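Local coordinates for pumilio homolog 23 (Arabidopsis thaliana, PDB 5WZJ), which binds RNA in a sequence-specific manner through its pumilio repeats, recognising an 18S rRNA sequence, and probably regulates translation and mRNA stability, at residues A179-L184 against I327-S332; C322-I327 against Q357-V362; V369-Q374 against I436-S441; S300-M305 against Q337-I342. One frame throughout, in Å; residues are numbered along the deposited sequence.

Contact 1: A179-L184 against I327-S332. With nucleotides of chain B.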
# COMPACT_ATOMS: atom_id res chain seq x y z
N ALA A 179 1.60 -1.28 6.22
CA ALA A 179 1.11 -2.00 7.39
C ALA A 179 1.33 -3.50 7.23
O ALA A 179 1.71 -4.18 8.19
CB ALA A 179 -0.37 -1.70 7.61
N LYS A 180 1.09 -4.03 6.03
CA LYS A 180 1.31 -5.45 5.79
C LYS A 180 2.80 -5.79 5.87
O LYS A 180 3.18 -6.81 6.46
CB LYS A 180 0.73 -5.86 4.43
N ARG A 181 3.65 -4.94 5.30
CA ARG A 181 5.09 -5.17 5.36
C ARG A 181 5.61 -5.07 6.79
O ARG A 181 6.57 -5.77 7.15
CB ARG A 181 5.81 -4.19 4.43
CG ARG A 181 7.33 -4.27 4.45
CD ARG A 181 7.97 -3.46 3.31
NE ARG A 181 7.80 -4.12 2.01
CZ ARG A 181 8.33 -3.68 0.87
NH1 ARG A 181 9.05 -2.56 0.86
NH2 ARG A 181 8.12 -4.34 -0.26
N LEU A 182 4.99 -4.23 7.63
CA LEU A 182 5.40 -4.08 9.03
C LEU A 182 4.54 -4.88 9.99
O LEU A 182 4.72 -4.76 11.21
CB LEU A 182 5.36 -2.61 9.44
CG LEU A 182 6.42 -1.75 8.77
CD1 LEU A 182 6.49 -0.40 9.46
CD2 LEU A 182 7.76 -2.48 8.82
N ASN A 183 3.59 -5.68 9.49
CA ASN A 183 2.78 -6.55 10.35
C ASN A 183 1.95 -5.74 11.34
O ASN A 183 1.75 -6.14 12.49
CB ASN A 183 3.68 -7.56 11.07
CG ASN A 183 3.01 -8.90 11.25
OD1 ASN A 183 2.64 -9.57 10.28
ND2 ASN A 183 2.87 -9.33 12.50
N LEU A 184 1.46 -4.58 10.91
CA LEU A 184 0.56 -3.76 11.73
C LEU A 184 -0.88 -3.82 11.20
O LEU A 184 -1.83 -3.44 11.89
CB LEU A 184 1.03 -2.30 11.76
CG LEU A 184 2.36 -2.01 12.47
CD1 LEU A 184 2.84 -0.61 12.16
CD2 LEU A 184 2.22 -2.22 13.97
N ILE A 327 15.15 -5.72 0.06
CA ILE A 327 15.52 -6.33 1.34
C ILE A 327 14.36 -6.23 2.32
O ILE A 327 14.09 -7.18 3.08
CB ILE A 327 16.81 -5.68 1.88
CG1 ILE A 327 17.97 -5.91 0.90
CG2 ILE A 327 17.17 -6.25 3.26
CD1 ILE A 327 18.14 -7.41 0.50
N GLN A 328 13.64 -5.11 2.30
CA GLN A 328 12.47 -4.98 3.17
C GLN A 328 11.44 -6.06 2.87
O GLN A 328 10.88 -6.67 3.79
CB GLN A 328 11.85 -3.60 3.02
CG GLN A 328 12.64 -2.47 3.68
CD GLN A 328 11.92 -1.14 3.52
OE1 GLN A 328 10.69 -1.08 3.60
NE2 GLN A 328 12.68 -0.07 3.26
N ALA A 329 11.17 -6.30 1.58
CA ALA A 329 10.26 -7.38 1.21
C ALA A 329 10.82 -8.74 1.61
O ALA A 329 10.09 -9.60 2.12
CB ALA A 329 9.97 -7.33 -0.30
N LEU A 330 12.11 -8.96 1.39
CA LEU A 330 12.72 -10.24 1.78
C LEU A 330 12.57 -10.48 3.28
O LEU A 330 12.15 -11.56 3.71
CB LEU A 330 14.19 -10.27 1.38
CG LEU A 330 14.96 -11.54 1.76
CD1 LEU A 330 14.75 -12.65 0.73
CD2 LEU A 330 16.42 -11.22 1.87
N ILE A 331 12.95 -9.49 4.08
CA ILE A 331 12.86 -9.61 5.53
C ILE A 331 11.42 -9.94 5.95
O ILE A 331 11.18 -10.88 6.71
CB ILE A 331 13.35 -8.32 6.21
CG1 ILE A 331 14.85 -8.11 5.99
CG2 ILE A 331 13.04 -8.35 7.71
CD1 ILE A 331 15.33 -6.72 6.41
N SER A 332 10.46 -9.17 5.43
CA SER A 332 9.07 -9.27 5.87
C SER A 332 8.49 -10.65 5.61
O SER A 332 7.52 -11.04 6.27
CB SER A 332 8.20 -8.23 5.17
OG SER A 332 8.70 -6.93 5.38
P U B 5 5.04 7.10 2.76
OP1 U B 5 5.14 8.58 2.80
OP2 U B 5 4.69 6.37 1.52
O5' U B 5 6.40 6.49 3.31
C5' U B 5 6.96 6.94 4.54
C4' U B 5 8.42 6.61 4.63
O4' U B 5 8.59 5.17 4.74
C3' U B 5 9.25 7.04 3.42
O3' U B 5 10.56 7.35 3.85
C2' U B 5 9.29 5.76 2.57
O2' U B 5 10.37 5.69 1.67
C1' U B 5 9.37 4.69 3.66
N1 U B 5 8.83 3.38 3.27
C2 U B 5 9.66 2.29 3.44
O2 U B 5 10.80 2.39 3.85
N3 U B 5 9.12 1.08 3.08
C4 U B 5 7.85 0.86 2.59
O4 U B 5 7.53 -0.29 2.33
C5 U B 5 7.04 2.03 2.46
C6 U B 5 7.54 3.23 2.80

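Contact 2: C322-I327 against Q357-V362. With nucleotides of chain B.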
# COMPACT_ATOMS: atom_id res chain seq x y z
N CYS A 322 17.51 1.68 -4.26
CA CYS A 322 16.41 0.85 -4.76
C CYS A 322 16.36 -0.52 -4.11
O CYS A 322 15.29 -0.98 -3.69
CB CYS A 322 16.52 0.67 -6.29
SG CYS A 322 16.28 2.20 -7.23
N ALA A 323 17.49 -1.21 -4.04
CA ALA A 323 17.50 -2.57 -3.54
C ALA A 323 17.11 -2.67 -2.07
O ALA A 323 16.73 -3.76 -1.63
CB ALA A 323 18.89 -3.19 -3.74
N ASN A 324 17.19 -1.58 -1.29
CA ASN A 324 16.84 -1.74 0.12
C ASN A 324 15.36 -2.07 0.27
O ASN A 324 14.98 -2.73 1.24
CB ASN A 324 17.22 -0.50 0.94
CG ASN A 324 16.20 0.61 0.86
OD1 ASN A 324 15.31 0.71 1.71
ND2 ASN A 324 16.31 1.45 -0.17
N PHE A 325 14.53 -1.65 -0.68
CA PHE A 325 13.12 -2.04 -0.61
C PHE A 325 12.93 -3.51 -0.93
O PHE A 325 11.99 -4.14 -0.41
CB PHE A 325 12.29 -1.16 -1.54
CG PHE A 325 12.23 0.27 -1.12
CD1 PHE A 325 11.34 0.69 -0.13
CD2 PHE A 325 13.10 1.21 -1.68
CE1 PHE A 325 11.29 2.01 0.27
CE2 PHE A 325 13.07 2.53 -1.27
CZ PHE A 325 12.15 2.94 -0.30
N VAL A 326 13.80 -4.09 -1.76
CA VAL A 326 13.79 -5.54 -1.95
C VAL A 326 14.15 -6.24 -0.65
O VAL A 326 13.55 -7.26 -0.29
CB VAL A 326 14.74 -5.96 -3.09
CG1 VAL A 326 14.63 -7.47 -3.32
CG2 VAL A 326 14.41 -5.20 -4.38
N ILE A 327 15.15 -5.72 0.06
CA ILE A 327 15.52 -6.33 1.34
C ILE A 327 14.36 -6.23 2.32
O ILE A 327 14.09 -7.18 3.08
CB ILE A 327 16.81 -5.68 1.88
CG1 ILE A 327 17.97 -5.91 0.90
CG2 ILE A 327 17.17 -6.25 3.26
CD1 ILE A 327 18.14 -7.41 0.50
N GLN A 357 21.96 6.46 7.05
CA GLN A 357 21.86 6.59 5.61
C GLN A 357 20.41 6.61 5.10
O GLN A 357 20.20 6.46 3.89
CB GLN A 357 22.65 5.47 4.93
CG GLN A 357 24.12 5.45 5.34
CD GLN A 357 24.87 4.32 4.69
OE1 GLN A 357 24.55 3.90 3.58
NE2 GLN A 357 25.87 3.81 5.38
N GLY A 358 19.43 6.79 5.97
CA GLY A 358 18.05 6.94 5.53
C GLY A 358 17.40 5.64 5.10
O GLY A 358 16.58 5.64 4.17
N LYS A 359 17.73 4.53 5.76
CA LYS A 359 17.24 3.20 5.43
C LYS A 359 16.49 2.59 6.61
O LYS A 359 16.56 1.39 6.85
CB LYS A 359 18.40 2.31 4.98
CG LYS A 359 19.17 2.85 3.76
CD LYS A 359 18.26 3.01 2.54
CE LYS A 359 19.02 3.49 1.30
NZ LYS A 359 19.67 4.83 1.53
N SER A 360 15.75 3.42 7.36
CA SER A 360 15.08 2.94 8.56
C SER A 360 13.99 1.90 8.28
O SER A 360 13.63 1.14 9.18
CB SER A 360 14.48 4.13 9.33
OG SER A 360 13.59 4.89 8.53
N GLY A 361 13.46 1.84 7.05
CA GLY A 361 12.49 0.80 6.74
C GLY A 361 13.08 -0.60 6.81
O GLY A 361 12.37 -1.56 7.14
N VAL A 362 14.37 -0.74 6.51
CA VAL A 362 15.02 -2.04 6.67
C VAL A 362 15.02 -2.44 8.13
O VAL A 362 14.69 -3.58 8.49
CB VAL A 362 16.45 -2.01 6.10
CG1 VAL A 362 17.15 -3.36 6.33
CG2 VAL A 362 16.45 -1.64 4.62
P U B 6 11.13 8.84 3.80
OP1 U B 6 12.17 8.92 4.86
OP2 U B 6 10.02 9.81 3.78
O5' U B 6 11.82 8.90 2.37
C5' U B 6 12.99 9.66 2.11
C4' U B 6 13.84 9.00 1.05
O4' U B 6 14.50 7.85 1.64
C3' U B 6 13.05 8.48 -0.15
O3' U B 6 13.81 8.63 -1.35
C2' U B 6 12.87 6.99 0.17
O2' U B 6 12.70 6.16 -0.96
C1' U B 6 14.17 6.68 0.91
N1 U B 6 14.09 5.56 1.86
C2 U B 6 14.76 4.38 1.54
O2 U B 6 15.39 4.24 0.50
N3 U B 6 14.66 3.38 2.48
C4 U B 6 13.99 3.44 3.69
O4 U B 6 13.99 2.46 4.44
C5 U B 6 13.33 4.69 3.95
C6 U B 6 13.39 5.68 3.05
P G B 7 13.11 9.24 -2.67
OP1 G B 7 13.93 10.40 -3.08
OP2 G B 7 11.65 9.30 -2.44
O5' G B 7 13.25 8.10 -3.78
C5' G B 7 14.51 7.80 -4.35
C4' G B 7 14.41 6.64 -5.30
O4' G B 7 14.32 5.39 -4.57
C3' G B 7 13.18 6.61 -6.19
O3' G B 7 13.28 7.52 -7.28
C2' G B 7 13.12 5.14 -6.61
O2' G B 7 14.08 4.88 -7.63
C1' G B 7 13.58 4.45 -5.32
N9 G B 7 12.42 4.00 -4.53
C8 G B 7 11.59 4.78 -3.76
N7 G B 7 10.63 4.09 -3.22
C5 G B 7 10.82 2.79 -3.67
C6 G B 7 10.08 1.61 -3.43
O6 G B 7 9.08 1.48 -2.73
N1 G B 7 10.62 0.50 -4.07
C2 G B 7 11.73 0.55 -4.88
N2 G B 7 12.10 -0.62 -5.43
N3 G B 7 12.42 1.65 -5.12
C4 G B 7 11.92 2.73 -4.49
P U B 5 5.04 7.10 2.76
OP1 U B 5 5.14 8.58 2.80
OP2 U B 5 4.69 6.37 1.52
O5' U B 5 6.40 6.49 3.31
C5' U B 5 6.96 6.94 4.54
C4' U B 5 8.42 6.61 4.63
O4' U B 5 8.59 5.17 4.74
C3' U B 5 9.25 7.04 3.42
O3' U B 5 10.56 7.35 3.85
C2' U B 5 9.29 5.76 2.57
O2' U B 5 10.37 5.69 1.67
C1' U B 5 9.37 4.69 3.66
N1 U B 5 8.83 3.38 3.27
C2 U B 5 9.66 2.29 3.44
O2 U B 5 10.80 2.39 3.85
N3 U B 5 9.12 1.08 3.08
C4 U B 5 7.85 0.86 2.59
O4 U B 5 7.53 -0.29 2.33
C5 U B 5 7.04 2.03 2.46
C6 U B 5 7.54 3.23 2.80

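Contact 3: V369-Q374 against I436-S441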
# COMPACT_ATOMS: atom_id res chain seq x y z
N VAL A 369 9.54 -8.50 11.92
CA VAL A 369 9.50 -9.93 11.64
C VAL A 369 10.06 -10.75 12.79
O VAL A 369 9.70 -11.92 12.93
CB VAL A 369 10.22 -10.25 10.32
CG1 VAL A 369 11.73 -10.36 10.54
CG2 VAL A 369 9.67 -11.54 9.72
N SER A 370 10.95 -10.18 13.63
CA SER A 370 11.34 -10.89 14.84
C SER A 370 10.12 -11.19 15.70
O SER A 370 9.96 -12.29 16.24
CB SER A 370 12.36 -10.07 15.64
OG SER A 370 11.72 -9.21 16.56
N GLN A 371 9.21 -10.22 15.78
CA GLN A 371 7.97 -10.38 16.53
C GLN A 371 7.12 -11.50 15.95
O GLN A 371 6.56 -12.31 16.69
CB GLN A 371 7.23 -9.05 16.51
CG GLN A 371 6.13 -8.90 17.49
CD GLN A 371 5.59 -7.49 17.43
OE1 GLN A 371 4.50 -7.26 16.91
NE2 GLN A 371 6.37 -6.53 17.91
N ARG A 372 7.02 -11.57 14.62
CA ARG A 372 6.17 -12.58 14.00
C ARG A 372 6.81 -13.96 14.06
O ARG A 372 6.13 -14.96 14.31
CB ARG A 372 5.87 -12.21 12.54
CG ARG A 372 5.29 -13.36 11.74
CD ARG A 372 4.82 -12.94 10.35
NE ARG A 372 5.90 -12.76 9.38
CZ ARG A 372 6.53 -13.76 8.76
NH1 ARG A 372 6.20 -15.02 9.03
NH2 ARG A 372 7.49 -13.51 7.87
N LEU A 373 8.11 -14.04 13.83
CA LEU A 373 8.78 -15.33 13.89
C LEU A 373 9.15 -15.73 15.32
O LEU A 373 9.61 -16.86 15.52
CB LEU A 373 10.03 -15.31 13.02
CG LEU A 373 9.84 -15.18 11.51
CD1 LEU A 373 11.18 -14.94 10.85
CD2 LEU A 373 9.19 -16.43 10.97
N GLN A 374 8.96 -14.85 16.29
CA GLN A 374 9.28 -15.10 17.70
C GLN A 374 10.74 -15.53 17.86
O GLN A 374 11.06 -16.57 18.43
CB GLN A 374 8.33 -16.14 18.29
CG GLN A 374 6.88 -15.68 18.34
CD GLN A 374 5.90 -16.84 18.46
OE1 GLN A 374 6.29 -17.95 18.82
NE2 GLN A 374 4.64 -16.59 18.14
N ILE A 436 7.50 -1.66 18.28
CA ILE A 436 8.18 -1.88 19.56
C ILE A 436 7.17 -2.18 20.65
O ILE A 436 7.32 -3.13 21.43
CB ILE A 436 9.06 -0.67 19.92
CG1 ILE A 436 10.32 -0.64 19.04
CG2 ILE A 436 9.42 -0.64 21.42
CD1 ILE A 436 11.34 -1.69 19.43
N PHE A 437 6.10 -1.39 20.72
CA PHE A 437 5.18 -1.54 21.84
C PHE A 437 4.25 -2.73 21.69
O PHE A 437 3.41 -2.95 22.57
CB PHE A 437 4.41 -0.23 22.06
CG PHE A 437 5.25 0.83 22.72
CD1 PHE A 437 5.77 0.60 24.00
CD2 PHE A 437 5.60 2.00 22.06
CE1 PHE A 437 6.60 1.54 24.61
CE2 PHE A 437 6.43 2.95 22.67
CZ PHE A 437 6.93 2.72 23.94
N LYS A 438 4.42 -3.54 20.65
CA LYS A 438 3.73 -4.81 20.58
C LYS A 438 4.55 -5.96 21.15
O LYS A 438 4.00 -7.04 21.38
CB LYS A 438 3.32 -5.10 19.13
CG LYS A 438 2.14 -4.23 18.68
CD LYS A 438 1.89 -4.31 17.19
CE LYS A 438 1.54 -5.72 16.76
NZ LYS A 438 1.63 -5.89 15.28
N PHE A 439 5.85 -5.76 21.41
CA PHE A 439 6.63 -6.78 22.11
C PHE A 439 6.15 -6.93 23.56
O PHE A 439 5.55 -6.02 24.15
CB PHE A 439 8.12 -6.42 22.13
CG PHE A 439 8.82 -6.58 20.79
CD1 PHE A 439 9.26 -7.82 20.36
CD2 PHE A 439 9.06 -5.47 19.99
CE1 PHE A 439 9.92 -7.96 19.14
CE2 PHE A 439 9.72 -5.60 18.77
CZ PHE A 439 10.15 -6.85 18.35
N SER A 440 6.41 -8.11 24.12
CA SER A 440 6.33 -8.31 25.56
C SER A 440 7.14 -7.23 26.28
O SER A 440 8.22 -6.85 25.83
CB SER A 440 6.86 -9.70 25.93
OG SER A 440 7.38 -9.74 27.25
N SER A 441 6.62 -6.74 27.41
CA SER A 441 7.32 -5.67 28.13
C SER A 441 8.71 -6.10 28.60
O SER A 441 9.57 -5.24 28.80
CB SER A 441 6.49 -5.17 29.31
OG SER A 441 6.40 -6.14 30.33

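Contact 4: S300-M305 against Q337-I342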
# COMPACT_ATOMS: atom_id res chain seq x y z
N SER A 300 9.09 -22.75 -0.98
CA SER A 300 10.27 -23.34 -1.59
C SER A 300 10.98 -22.34 -2.48
O SER A 300 12.22 -22.28 -2.53
CB SER A 300 9.87 -24.58 -2.40
OG SER A 300 8.93 -24.22 -3.40
N LEU A 301 10.21 -21.53 -3.21
CA LEU A 301 10.82 -20.55 -4.09
C LEU A 301 11.46 -19.42 -3.28
O LEU A 301 12.58 -19.00 -3.60
CB LEU A 301 9.75 -20.03 -5.06
CG LEU A 301 10.22 -19.23 -6.26
CD1 LEU A 301 9.32 -19.52 -7.46
CD2 LEU A 301 10.19 -17.78 -5.91
N TYR A 302 10.78 -18.95 -2.23
CA TYR A 302 11.38 -17.94 -1.36
C TYR A 302 12.69 -18.42 -0.77
O TYR A 302 13.68 -17.68 -0.75
CB TYR A 302 10.41 -17.54 -0.22
CG TYR A 302 11.04 -16.58 0.78
CD1 TYR A 302 11.87 -17.05 1.80
CD2 TYR A 302 10.84 -15.20 0.68
CE1 TYR A 302 12.48 -16.19 2.70
CE2 TYR A 302 11.44 -14.32 1.58
CZ TYR A 302 12.27 -14.83 2.58
OH TYR A 302 12.88 -13.97 3.48
N ASN A 303 12.71 -19.65 -0.24
CA ASN A 303 13.92 -20.13 0.43
C ASN A 303 15.09 -20.19 -0.54
O ASN A 303 16.23 -19.89 -0.17
CB ASN A 303 13.67 -21.51 1.05
CG ASN A 303 12.73 -21.45 2.26
OD1 ASN A 303 12.45 -20.37 2.77
ND2 ASN A 303 12.24 -22.60 2.70
N GLU A 304 14.83 -20.57 -1.79
CA GLU A 304 15.90 -20.65 -2.78
C GLU A 304 16.44 -19.26 -3.13
O GLU A 304 17.66 -19.08 -3.25
CB GLU A 304 15.39 -21.38 -4.03
CG GLU A 304 16.40 -21.52 -5.17
CD GLU A 304 17.45 -22.59 -4.94
OE1 GLU A 304 17.48 -23.17 -3.83
OE2 GLU A 304 18.25 -22.85 -5.87
N MET A 305 15.56 -18.27 -3.28
CA MET A 305 16.02 -16.90 -3.52
C MET A 305 16.84 -16.39 -2.33
O MET A 305 17.91 -15.78 -2.51
CB MET A 305 14.83 -15.98 -3.81
CG MET A 305 14.16 -16.31 -5.14
SD MET A 305 12.76 -15.22 -5.47
CE MET A 305 13.63 -13.72 -5.89
N GLN A 337 13.33 -19.50 11.76
CA GLN A 337 14.25 -18.87 12.69
C GLN A 337 15.69 -18.93 12.19
O GLN A 337 16.50 -18.07 12.57
CB GLN A 337 14.11 -19.52 14.07
CG GLN A 337 12.65 -19.57 14.51
CD GLN A 337 12.45 -20.10 15.92
OE1 GLN A 337 13.21 -20.95 16.39
NE2 GLN A 337 11.43 -19.60 16.61
N GLU A 338 16.03 -19.90 11.34
CA GLU A 338 17.38 -19.92 10.80
C GLU A 338 17.61 -18.71 9.91
O GLU A 338 18.67 -18.07 9.98
CB GLU A 338 17.64 -21.22 10.03
CG GLU A 338 19.07 -21.30 9.49
CD GLU A 338 19.29 -22.43 8.48
OE1 GLU A 338 18.44 -23.35 8.38
OE2 GLU A 338 20.32 -22.40 7.77
N GLN A 339 16.62 -18.37 9.08
CA GLN A 339 16.72 -17.16 8.27
C GLN A 339 16.79 -15.92 9.15
O GLN A 339 17.58 -15.00 8.88
CB GLN A 339 15.54 -17.09 7.30
CG GLN A 339 15.61 -18.13 6.19
CD GLN A 339 14.32 -18.28 5.43
OE1 GLN A 339 13.26 -17.80 5.86
NE2 GLN A 339 14.39 -18.94 4.28
N MET A 340 15.98 -15.86 10.20
CA MET A 340 16.05 -14.73 11.11
C MET A 340 17.46 -14.54 11.66
O MET A 340 17.96 -13.41 11.75
CB MET A 340 15.06 -14.90 12.25
CG MET A 340 15.02 -13.71 13.18
SD MET A 340 14.23 -12.30 12.38
CE MET A 340 14.93 -10.96 13.36
N GLY A 341 18.13 -15.64 12.02
CA GLY A 341 19.49 -15.54 12.52
C GLY A 341 20.46 -15.03 11.47
O GLY A 341 21.34 -14.22 11.77
N ILE A 342 20.32 -15.49 10.23
CA ILE A 342 21.20 -15.00 9.17
C ILE A 342 20.96 -13.51 8.94
O ILE A 342 21.91 -12.73 8.80
CB ILE A 342 21.00 -15.83 7.89
CG1 ILE A 342 21.62 -17.21 8.07
CG2 ILE A 342 21.61 -15.12 6.70
CD1 ILE A 342 21.09 -18.25 7.11

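Contact 1: A179-L184 against I327-S332
With CG of Arg181 trans to its backbone N (chi1 177°) and the chain then kinked at chi3 (-74°), the arginine reaches across to helix 323-332 and lays its guanidinium along Gln328 and Ala329. This is RNA-binding surface of the pumilio superhelix: helix 323-332 belongs to Pumilio 6, while Arg181 comes from the end of helix 175-181, which closes just beyond in a Schellman motif with Asn183 at positive phi. One face of the guanidinium covers the peptide of the opposing helix, with Ala329 N 3.9 Å above the plane and over its centre, and NH2 reaches Ala329 CB at 3.5 Å. The same NH2 makes salt bridges to Glu291 and Glu295, which probably fix how the group is turned. NH1 lies 3.1 Å from O4 of U5 of chain B, which sits oblique to the guanidinium. Gln328 crosses Arg181 at about a right angle, their amide and guanidinium planes nearly perpendicular. Its extended chain carries OE1 to the base, where N3 of U5 donates an almost straight bond (2.7 Å, 172°); NE2 returns a longer, more bent one to O2 of U5 at 3.2 Å. Uracil is thus read at N3 and O2 by one amide. Away from the base, Ser332 OG lies between two carbonyl oxygens, 3.0 Å from Arg181 O and 2.7 Å from Gln328 O.

Contact 2: C322-I327 against Q357-V362
Asn324 sets out toward helix 360-373 with its CB 3.9 Å from Val362 CG2. Its CG, held between the backbone N and carbonyl carbon (chi1 83°), then meets CD of Lys359 at 3.6 Å, the lysine chain crossing the amide at about a right angle. At the tip the two amide atoms part to bind U6 of chain B: OD1 accepts from N3 of the base (2.9 Å, 158°), and ND2 gives a more bent bond to O2 of U6 at 3.0 Å. ND2 also bonds to Asp320 O, which helps fix the amide's flip. Reading a base edge with polar side chains of one helix is characteristic of pumilio repeats, and here the facing segment joins in: Gly361 N donates to O4 of U6 at 2.7 Å. Gly361 CA lies 3.7 Å from O2 of U5. Next along the helix, Phe325 lies with one ring face under G7 of chain B, whose C6 is 3.4 Å above the ring's centre, while its edge meets O2' of U6. With Phe325 cut back to an alanine, the G7 base would probably lose its flat support and a gap would open beside the U6 ribose. Behind the bases, Ile327 CG2 packs on Val362 CG1.

Contact 3: V369-Q374 against I436-S441
Gln371 and Phe439 meet with amide and ring planes almost perpendicular, 89° apart, the amide standing upright on the ring. Its NE2 is the atom that touches, 3.5 Å above the plane and over the ring's centre; the same nitrogen donates to Gly435 O, which fixes the amide's turn. An extended chain, with CG trans to the backbone N (chi1 -165°), brings it there. Where Gln371 takes the face of the ring, Ser370 takes its rim: OG lies in the ring plane, 3.4 Å from Phe439 CZ, and is itself bonded to Ile367 O. Lys438 crosses Gln371 at about a right angle and packs against the other half of the amide, with CB 3.3 Å from Gln371 OE1 and CE equally close, so the lysine's aliphatic carbons cover one side of this oxygen. No hydrogen bond passes between the segments themselves; van der Waals contact joins them, beside the bond to Gly435 O. Lys438 and Phe439 belong to a type I turn, closed by Phe439 N to Ile436 O at 3.0 Å, where the chain leaves helix 427-436. Helix 360-373 thereby packs on an inter-helix turn, a helix-to-turn junction of the all-helical pumilio superhelix.

Contact 4: S300-M305 against Q337-I342
Helices 299-310 and 337-347 keep a wide separation here, the closest CA atoms, those of Asn303 and Gln339, being 8.8 Å apart, and the gap is bridged by side chains. Gln339 does most of the spanning: its chain is extended beyond CG (chi2 167°) and places the amide against both Asn303 and Tyr302. NE2 gives a hydrogen bond of 2.8 Å to Asn303 OD1. The two amides are steeply inclined to one another, and the donor approaches well above the carbonyl plane of Asn303, 55° out of it; the bond is short although the donor is not on a lone pair. The amide oxygen, OE1, lies 3.6 Å from Tyr302 CE1, at a slant to the ring, the two side chains sliding past each other in opposite directions. The same oxygen accepts from Arg335 N, just before the helix, and Tyr302 OH bonds to Leu330 O, so the glutamine is tied to the connection before its own helix and the tyrosine to helix 323-332. The segments belong to the neighbouring repeats Pumilio 5 and Pumilio 6, and the nearest atoms of the contact are about 13 Å from the bound RNA. A leucine in place of Gln339 would probably leave Asn303 OD1 and Arg335 N without this partner and the Tyr302 edge against a branched hydrocarbon. The buried amide of Gln339 has its donor engaged across the repeats and its acceptor within its own, which implies a directional, polar join.

Overall arrangement
Contacts 1 and 2 form the RNA-reading part of the set. Their centres lie 11 Å apart and both use helix 323-332, whose Gln328 and Asn324 address the successive nucleotides U5 and U6; Gln328 CD also packs 3.5 Å from Gly361 C. Contacts 3 and 4 lie farther back, with nearest atoms about 11 and 13 Å from the RNA. Contact 1 connects to both: Ser332 O is 2.9 Å from Arg372 NH2 of contact 3, and Leu330 O is 2.5 Å from Tyr302 OH of contact 4. Contacts 3 and 4 meet where Ser370 CB packs 3.5 Å from Met340 CE, while helix 360-373 serves contacts 2 and 3.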